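Local structure of S-M checkpoint control protein rad4 (Schizosaccharomyces pombe, 4BU0) at residues 55-60 / 97-102; 8-13 / 92-97. The protein acts as a signalling adaptor in DNA replication and the S-M checkpoint, its tandem BRCT domains binding phosphorylated Crb2 when the DNA checkpoint is established. One frame throughout, in Å; residues are numbered along the deposited sequence.

How the contacts relate
Both contacts tie the chain that joins the two BRCT domains to the first of them, and their linker segments meet at His-97. Contact 1 is buried near the centre of the chain, where helix 55-63 faces 97-102, in the loop between helix 74-83 and strand 106-110; contact 2 lies about 14 Å away, centre to centre, is only partly buried, and packs the linker against the residue just before strand 11-15. Their chemistry follows their place. At the junction of the domains a tyrosine combines an apolar ring edge with a water-mediated polar tip, whereas at the outer end of the first domain the contact across the segments consists entirely of hydrocarbon groups. Segments 8-13 and 55-60 also touch directly, through Lys-56 and Cys-13.

Contact 1 of 2, residues 55-60 / 97-102; sequences PKYKFA and HLLPTL. Unlike the reference sequence in segment 97-102: Leu-98 (reference Phe).
Tyr-57 carries the whole contact from the helix side, meeting Leu-99 with its ring edge and approaching Thr-101 with its hydroxyl. The apolar part is light: CD2 of Leu-99 lies near the plane of the tyrosine ring, at its edge, 4.4 Å from CE2. A branched leucine suits this place because it also covers Ile-69 and Ala-49 of the first domain's sheet, while its backbone bonds to Ile-69 of the edge strand 68-70.

The polar part runs through a water. With CG swung anti to the backbone N (chi1 -174°), the ring extends from the helix toward the linker, and its hydroxyl stops 3.9 Å from O of Thr-101. One water, in the ring plane, lies between the two oxygens: its 2.5 Å from Tyr-57 OH is unusually short and so doubtful in detail, and it appears to donate to Thr-101 O at 3.1 Å, although it has other acceptors to choose from. The hydroxyl is also hydrogen-bonded to the backbone N of Val-177, in the second domain.

On the same helix, Lys-56 reaches the phosphopeptide with its NZ, which also bonds to the carbonyls of Cys-14 and Ser-38, consistent with a lysine of a BRCT phosphate-binding pocket. Tyrosine thus gives the buried junction an aromatic ring with a polar end, one that joins linker and second domain to the helix that also supplies a phosphopeptide-binding lysine.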
# COMPACT_ATOMS: atom_id res chain seq x y z
N PRO A 55 -10.27 -5.39 -2.19
CA PRO A 55 -10.74 -5.37 -3.58
C PRO A 55 -10.64 -3.98 -4.26
O PRO A 55 -10.31 -3.90 -5.45
CB PRO A 55 -12.20 -5.81 -3.45
CG PRO A 55 -12.22 -6.68 -2.27
CD PRO A 55 -11.28 -6.00 -1.30
N LYS A 56 -10.92 -2.88 -3.51
CA LYS A 56 -10.80 -1.53 -4.09
C LYS A 56 -9.36 -1.23 -4.47
O LYS A 56 -9.08 -0.73 -5.56
CB LYS A 56 -11.28 -0.45 -3.11
CG LYS A 56 -12.80 -0.37 -2.94
CD LYS A 56 -13.14 0.69 -1.90
CE LYS A 56 -14.65 0.84 -1.73
NZ LYS A 56 -14.95 1.71 -0.55
N TYR A 57 -8.42 -1.52 -3.53
CA TYR A 57 -7.03 -1.26 -3.84
C TYR A 57 -6.57 -2.09 -5.02
O TYR A 57 -5.92 -1.58 -5.92
CB TYR A 57 -6.16 -1.56 -2.60
CG TYR A 57 -4.71 -1.18 -2.77
CD1 TYR A 57 -3.84 -1.98 -3.52
CD2 TYR A 57 -4.18 -0.07 -2.12
CE1 TYR A 57 -2.50 -1.63 -3.67
CE2 TYR A 57 -2.83 0.28 -2.24
CZ TYR A 57 -1.99 -0.53 -2.99
OH TYR A 57 -0.65 -0.20 -3.12
N LYS A 58 -6.91 -3.39 -5.01
CA LYS A 58 -6.49 -4.27 -6.09
C LYS A 58 -7.00 -3.78 -7.46
O LYS A 58 -6.27 -3.85 -8.45
CB LYS A 58 -6.95 -5.70 -5.85
CG LYS A 58 -6.19 -6.38 -4.69
CD LYS A 58 -6.78 -7.77 -4.44
CE LYS A 58 -6.15 -8.39 -3.21
NZ LYS A 58 -6.70 -9.75 -2.96
N PHE A 59 -8.27 -3.30 -7.51
CA PHE A 59 -8.83 -2.81 -8.77
C PHE A 59 -8.06 -1.59 -9.27
O PHE A 59 -7.72 -1.51 -10.44
CB PHE A 59 -10.31 -2.44 -8.58
CG PHE A 59 -11.01 -2.25 -9.91
CD1 PHE A 59 -10.94 -1.04 -10.59
CD2 PHE A 59 -11.67 -3.31 -10.52
CE1 PHE A 59 -11.53 -0.88 -11.85
CE2 PHE A 59 -12.28 -3.15 -11.77
CZ PHE A 59 -12.19 -1.94 -12.43
N ALA A 60 -7.78 -0.62 -8.37
CA ALA A 60 -7.03 0.55 -8.80
C ALA A 60 -5.63 0.17 -9.26
O ALA A 60 -5.17 0.69 -10.27
CB ALA A 60 -6.95 1.56 -7.65
N HIS A 97 1.29 13.77 -0.19
CA HIS A 97 0.54 12.83 0.65
C HIS A 97 0.14 11.57 -0.10
O HIS A 97 -0.81 10.88 0.28
CB HIS A 97 -0.70 13.52 1.26
CG HIS A 97 -0.31 14.63 2.18
ND1 HIS A 97 0.10 14.38 3.47
CD2 HIS A 97 -0.17 15.95 1.93
CE1 HIS A 97 0.44 15.56 3.98
NE2 HIS A 97 0.31 16.53 3.09
N LEU A 98 0.89 11.20 -1.12
CA LEU A 98 0.65 9.93 -1.79
C LEU A 98 0.95 8.83 -0.79
O LEU A 98 1.89 8.95 0.02
CB LEU A 98 1.57 9.79 -3.03
CG LEU A 98 1.26 10.70 -4.18
CD1 LEU A 98 2.41 10.66 -5.23
CD2 LEU A 98 -0.02 10.31 -4.86
N LEU A 99 0.19 7.74 -0.86
CA LEU A 99 0.48 6.64 0.06
C LEU A 99 1.83 6.01 -0.31
O LEU A 99 2.09 5.80 -1.51
CB LEU A 99 -0.61 5.58 -0.05
CG LEU A 99 -0.60 4.50 1.06
CD1 LEU A 99 -1.05 5.09 2.45
CD2 LEU A 99 -1.50 3.34 0.70
N PRO A 100 2.69 5.70 0.68
CA PRO A 100 3.95 5.00 0.37
C PRO A 100 3.63 3.70 -0.35
O PRO A 100 2.68 3.01 0.03
CB PRO A 100 4.56 4.74 1.75
CG PRO A 100 4.02 5.89 2.60
CD PRO A 100 2.57 5.97 2.14
N THR A 101 4.41 3.35 -1.38
CA THR A 101 4.08 2.20 -2.21
C THR A 101 3.90 0.94 -1.40
O THR A 101 2.94 0.18 -1.64
CB THR A 101 5.17 1.99 -3.26
OG1 THR A 101 5.17 3.16 -4.10
CG2 THR A 101 4.92 0.75 -4.13
N LEU A 102 4.82 0.70 -0.43
CA LEU A 102 4.80 -0.53 0.36
C LEU A 102 4.17 -0.37 1.75
O LEU A 102 4.45 -1.14 2.67
CB LEU A 102 6.24 -1.08 0.46
CG LEU A 102 6.88 -1.35 -0.91
CD1 LEU A 102 8.30 -1.89 -0.73
CD2 LEU A 102 6.06 -2.37 -1.75
O HOH W 1 0.33 1.77 -1.84

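Contact 2 of 2, residues 8-13 / 92-97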
# COMPACT_ATOMS: atom_id res chain seq x y z
N LYS A 8 -13.39 20.97 -5.96
CA LYS A 8 -14.43 20.76 -6.97
C LYS A 8 -13.89 19.86 -8.10
O LYS A 8 -12.74 20.05 -8.53
CB LYS A 8 -14.87 22.12 -7.55
CG LYS A 8 -15.98 21.98 -8.60
CD LYS A 8 -16.57 23.35 -8.97
CE LYS A 8 -17.76 23.18 -9.89
NZ LYS A 8 -18.33 24.50 -10.31
N GLY A 9 -14.66 18.84 -8.47
CA GLY A 9 -14.24 17.92 -9.51
C GLY A 9 -13.53 16.69 -8.98
O GLY A 9 -13.36 15.70 -9.72
N PHE A 10 -13.08 16.72 -7.70
CA PHE A 10 -12.47 15.52 -7.12
C PHE A 10 -13.55 14.57 -6.66
O PHE A 10 -14.61 15.02 -6.20
CB PHE A 10 -11.59 15.89 -5.90
CG PHE A 10 -10.25 16.49 -6.19
CD1 PHE A 10 -10.14 17.71 -6.84
CD2 PHE A 10 -9.09 15.88 -5.72
CE1 PHE A 10 -8.89 18.28 -7.08
CE2 PHE A 10 -7.83 16.46 -5.94
CZ PHE A 10 -7.74 17.64 -6.64
N VAL A 11 -13.29 13.25 -6.76
CA VAL A 11 -14.24 12.22 -6.35
C VAL A 11 -13.42 11.28 -5.49
O VAL A 11 -12.55 10.57 -6.00
CB VAL A 11 -14.95 11.53 -7.53
CG1 VAL A 11 -15.95 10.50 -7.02
CG2 VAL A 11 -15.65 12.56 -8.43
N ILE A 12 -13.67 11.33 -4.18
CA ILE A 12 -12.86 10.58 -3.22
C ILE A 12 -13.57 9.35 -2.70
O ILE A 12 -14.77 9.36 -2.46
CB ILE A 12 -12.48 11.57 -2.10
CG1 ILE A 12 -11.50 12.64 -2.66
CG2 ILE A 12 -11.93 10.86 -0.83
CD1 ILE A 12 -11.38 13.89 -1.85
N CYS A 13 -12.79 8.27 -2.51
CA CYS A 13 -13.27 6.99 -2.00
C CYS A 13 -12.24 6.50 -0.99
O CYS A 13 -11.07 6.84 -1.16
CB CYS A 13 -13.41 6.02 -3.17
SG CYS A 13 -14.12 4.41 -2.76
N LEU A 92 -2.59 20.98 -4.70
CA LEU A 92 -3.53 20.64 -3.60
C LEU A 92 -2.95 19.59 -2.63
O LEU A 92 -3.67 18.78 -2.05
CB LEU A 92 -4.88 20.20 -4.16
CG LEU A 92 -5.60 21.36 -4.91
CD1 LEU A 92 -6.65 20.84 -5.83
CD2 LEU A 92 -6.19 22.38 -3.91
N LEU A 93 -1.63 19.67 -2.43
CA LEU A 93 -0.83 18.82 -1.52
C LEU A 93 -0.86 17.35 -1.89
O LEU A 93 -0.39 16.53 -1.09
CB LEU A 93 -1.26 19.01 -0.05
CG LEU A 93 -1.25 20.46 0.44
CD1 LEU A 93 -1.70 20.53 1.90
CD2 LEU A 93 0.17 21.08 0.34
N VAL A 94 -1.36 17.00 -3.07
CA VAL A 94 -1.50 15.60 -3.46
C VAL A 94 -0.13 14.89 -3.49
O VAL A 94 0.03 13.81 -2.88
CB VAL A 94 -2.27 15.47 -4.80
CG1 VAL A 94 -2.14 14.06 -5.42
CG2 VAL A 94 -3.73 15.88 -4.60
N ASP A 95 0.86 15.49 -4.18
CA ASP A 95 2.15 14.80 -4.29
C ASP A 95 2.86 14.61 -2.97
O ASP A 95 3.66 13.68 -2.85
CB ASP A 95 3.08 15.56 -5.25
CG ASP A 95 2.71 15.45 -6.71
OD1 ASP A 95 1.86 14.59 -7.05
OD2 ASP A 95 3.28 16.22 -7.53
N LYS A 96 2.53 15.42 -1.95
CA LYS A 96 3.14 15.32 -0.63
C LYS A 96 2.46 14.27 0.23
O LYS A 96 2.98 13.95 1.31
CB LYS A 96 3.08 16.68 0.08
CG LYS A 96 4.13 17.65 -0.48
CD LYS A 96 3.88 19.08 -0.05
CE LYS A 96 5.06 19.96 -0.38
NZ LYS A 96 4.80 21.38 -0.02
N HIS A 97 1.29 13.77 -0.19
CA HIS A 97 0.54 12.83 0.65
C HIS A 97 0.14 11.57 -0.10
O HIS A 97 -0.81 10.88 0.28
CB HIS A 97 -0.70 13.52 1.26
CG HIS A 97 -0.31 14.63 2.18
ND1 HIS A 97 0.10 14.38 3.47
CD2 HIS A 97 -0.17 15.95 1.93
CE1 HIS A 97 0.44 15.56 3.98
NE2 HIS A 97 0.31 16.53 3.09
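The carbonyl O of Val-94 accepts the backbone N of His-97 at 3.0 Å, closing a type I turn, while the Val-94 side chain points toward Phe-10. Its CG2 comes in at the ring edge, near the ring plane, 4.4 Å from CE2. Leu-92 makes the closer approach: its CD1 methyl is 3.5 Å from CZ of Phe-10 and nearly as near to CE1, meeting the ring obliquely. The two methyls thus meet neighbouring parts of the ring's outer end. An aromatic hydrocarbon end suits such partners, and the ring also allows a stack on His-46 of the neighbouring strand.

Phe-10 immediately precedes strand 11-15, an inner strand of the four-stranded parallel sheet of the BRCT fold (order 2-1-3-4), and the linker segment 92-97 comes back past this end of the sheet after helix 74-83. The phenylalanine CG stands anti to the carbonyl carbon (chi1 -77°), sending the ring toward that segment; it also touches Trp-74. That tryptophan meets the linker too, its NE1 bonding to O of Leu-92 and its side chain packing on Val-94, whose compact, branched side chain also touches His-46 and Met-70.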